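Local coordinates for protein probable succinyl-CoA:3-ketoacid coenzyme A transferase subunit B (Bacillus subtilis, PDB 3CDK) that probably transfers coenzyme A from succinyl-CoA to a 3-oxo acid, yielding a 3-oxoacyl-CoA and succinate, at residues E200-Y203 and E204-A208. Sequence-based numbering, arbitrary orientation.
Sequences EEVY and EKTEA
E204 and K205 close the last turn of the short helix 199-204 onto E200 and E201: E204 N donates to E200 O (2.9 Å) and K205 N to E201 O (2.8 Å). K205 is the first residue to leave helical backbone angles, and the next amide, T206 N, shortens its reach to Y203 O (2.8 Å), approaching from above the carbonyl plane. V202 O is taken instead by the T206 hydroxyl, whose OG1 lies in its carbonyl plane and also hydrogen-bonds H148 NE2. On the outer face, E201 turns CG anti to its own N (chi1 -176°), and its extended chain meets that of K205, CG against CD and CE. K205 NZ then reaches E201 OE2 at 3.1 Å from above the carboxylate plane, a salt bridge. With an alanine at K205, the E201 carboxylate would probably lose its charge partner and be freer to swing. Beside this pair, the carboxylates of E200 and E204 approach with planes 71° apart, a like-charge contact likely to be unfavourable. V202, on the buried side, packs on L190 and L193. The whole illustrates the C-terminal end of the helix in a beta-alpha-beta crossover between the parallel neighbouring strands 187-193 and 211-212, where a threonine hydroxyl hydrogen-bonds a last-turn carbonyl.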
ATOM      1  N   GLU B 200     -45.455 -18.664 -11.003  1.00 67.86           N
ATOM      2  CA  GLU B 200     -46.546 -17.802 -10.579  1.00 68.95           C
ATOM      3  C   GLU B 200     -46.191 -17.140  -9.252  1.00 66.15           C
ATOM      4  O   GLU B 200     -46.003 -15.931  -9.196  1.00 64.46           O
ATOM      5  CB  GLU B 200     -47.860 -18.569 -10.495  1.00 71.37           C
ATOM      6  CG  GLU B 200     -48.748 -18.427 -11.708  1.00 76.63           C
ATOM      7  CD  GLU B 200     -50.194 -18.082 -11.314  1.00 83.62           C
ATOM      8  OE1 GLU B 200     -50.348 -17.012 -10.658  1.00 84.25           O
ATOM      9  OE2 GLU B 200     -51.159 -18.858 -11.641  1.00 84.42           O
ATOM     10  N   GLU B 201     -46.038 -17.947  -8.209  1.00 64.69           N
ATOM     11  CA  GLU B 201     -45.700 -17.443  -6.883  1.00 62.41           C
ATOM     12  C   GLU B 201     -44.653 -16.367  -6.942  1.00 59.85           C
ATOM     13  O   GLU B 201     -44.795 -15.343  -6.284  1.00 59.73           O
ATOM     14  CB  GLU B 201     -45.184 -18.556  -5.983  1.00 62.63           C
ATOM     15  CG  GLU B 201     -44.923 -18.092  -4.565  1.00 60.87           C
ATOM     16  CD  GLU B 201     -44.811 -19.225  -3.583  1.00 60.71           C
ATOM     17  OE1 GLU B 201     -45.382 -20.306  -3.837  1.00 65.61           O
ATOM     18  OE2 GLU B 201     -44.168 -19.034  -2.541  1.00 58.20           O
ATOM     19  N   VAL B 202     -43.605 -16.612  -7.728  1.00 57.54           N
ATOM     20  CA  VAL B 202     -42.478 -15.691  -7.856  1.00 54.56           C
ATOM     21  C   VAL B 202     -42.842 -14.381  -8.562  1.00 54.96           C
ATOM     22  O   VAL B 202     -42.297 -13.346  -8.218  1.00 53.46           O
ATOM     23  CB  VAL B 202     -41.264 -16.339  -8.572  1.00 53.79           C
ATOM     24  CG1 VAL B 202     -40.100 -15.338  -8.632  1.00 52.10           C
ATOM     25  CG2 VAL B 202     -40.834 -17.585  -7.857  1.00 52.25           C
ATOM     26  N   TYR B 203     -43.731 -14.443  -9.561  1.00 57.56           N
ATOM     27  CA  TYR B 203     -44.342 -13.233 -10.130  1.00 59.32           C
ATOM     28  C   TYR B 203     -45.075 -12.523  -9.024  1.00 58.62           C
ATOM     29  O   TYR B 203     -44.696 -11.424  -8.650  1.00 57.67           O
ATOM     30  CB  TYR B 203     -45.353 -13.517 -11.255  1.00 61.24           C
ATOM     31  CG  TYR B 203     -44.801 -13.864 -12.625  1.00 64.41           C
ATOM     32  CD1 TYR B 203     -43.549 -13.403 -13.064  1.00 64.68           C
ATOM     33  CD2 TYR B 203     -45.568 -14.648 -13.520  1.00 70.32           C
ATOM     34  CE1 TYR B 203     -43.052 -13.738 -14.359  1.00 66.12           C
ATOM     35  CE2 TYR B 203     -45.096 -14.978 -14.812  1.00 70.79           C
ATOM     36  CZ  TYR B 203     -43.836 -14.523 -15.211  1.00 69.78           C
ATOM     37  OH  TYR B 203     -43.391 -14.850 -16.470  1.00 73.32           O
ATOM     38  N   GLU B 204     -46.112 -13.166  -8.495  1.00 59.63           N
ATOM     39  CA  GLU B 204     -46.920 -12.585  -7.430  1.00 60.51           C
ATOM     40  C   GLU B 204     -46.021 -11.935  -6.378  1.00 58.27           C
ATOM     41  O   GLU B 204     -46.325 -10.860  -5.866  1.00 57.55           O
ATOM     42  CB  GLU B 204     -47.839 -13.625  -6.790  1.00 61.84           C
ATOM     43  CG  GLU B 204     -49.080 -13.943  -7.647  1.00 66.89           C
ATOM     44  CD  GLU B 204     -49.816 -15.251  -7.258  1.00 69.83           C
ATOM     45  OE1 GLU B 204     -49.309 -16.023  -6.409  1.00 70.02           O
ATOM     46  OE2 GLU B 204     -50.903 -15.512  -7.821  1.00 70.39           O
ATOM     47  N   LYS B 205     -44.894 -12.559  -6.085  1.00 55.65           N
ATOM     48  CA  LYS B 205     -44.098 -12.079  -4.983  1.00 53.98           C
ATOM     49  C   LYS B 205     -42.934 -11.144  -5.349  1.00 52.03           C
ATOM     50  O   LYS B 205     -42.123 -10.840  -4.488  1.00 51.01           O
ATOM     51  CB  LYS B 205     -43.639 -13.257  -4.118  1.00 53.89           C
ATOM     52  CG  LYS B 205     -44.764 -13.781  -3.240  1.00 56.32           C
ATOM     53  CD  LYS B 205     -44.316 -14.850  -2.263  1.00 55.75           C
ATOM     54  CE  LYS B 205     -45.520 -15.442  -1.581  1.00 56.45           C
ATOM     55  NZ  LYS B 205     -45.103 -16.609  -0.796  1.00 57.60           N
ATOM     56  N   THR B 206     -42.867 -10.681  -6.600  1.00 51.63           N
ATOM     57  CA  THR B 206     -41.724  -9.896  -7.082  1.00 50.79           C
ATOM     58  C   THR B 206     -42.144  -8.609  -7.770  1.00 51.98           C
ATOM     59  O   THR B 206     -43.042  -8.617  -8.609  1.00 53.29           O
ATOM     60  CB  THR B 206     -40.860 -10.708  -8.032  1.00 49.73           C
ATOM     61  OG1 THR B 206     -40.408 -11.876  -7.352  1.00 49.27           O
ATOM     62  CG2 THR B 206     -39.662  -9.918  -8.482  1.00 48.16           C
ATOM     63  N   GLU B 207     -41.493  -7.507  -7.409  1.00 51.52           N
ATOM     64  CA  GLU B 207     -41.817  -6.227  -8.012  1.00 52.58           C
ATOM     65  C   GLU B 207     -40.958  -6.000  -9.236  1.00 52.31           C
ATOM     66  O   GLU B 207     -41.400  -5.384 -10.205  1.00 53.74           O
ATOM     67  CB  GLU B 207     -41.580  -5.097  -7.032  1.00 52.78           C
ATOM     68  CG  GLU B 207     -42.124  -5.351  -5.640  1.00 55.39           C
ATOM     69  CD  GLU B 207     -42.785  -4.114  -5.024  1.00 59.11           C
ATOM     70  OE1 GLU B 207     -44.051  -4.120  -4.992  1.00 59.29           O
ATOM     71  OE2 GLU B 207     -42.052  -3.162  -4.596  1.00 57.77           O
ATOM     72  N   ALA B 208     -39.727  -6.492  -9.180  1.00 50.72           N
ATOM     73  CA  ALA B 208     -38.834  -6.502 -10.328  1.00 50.34           C
ATOM     74  C   ALA B 208     -39.422  -7.193 -11.572  1.00 51.84           C
ATOM     75  O   ALA B 208     -40.283  -8.062 -11.465  1.00 52.54           O
ATOM     76  CB  ALA B 208     -37.545  -7.168  -9.949  1.00 48.98           C
TER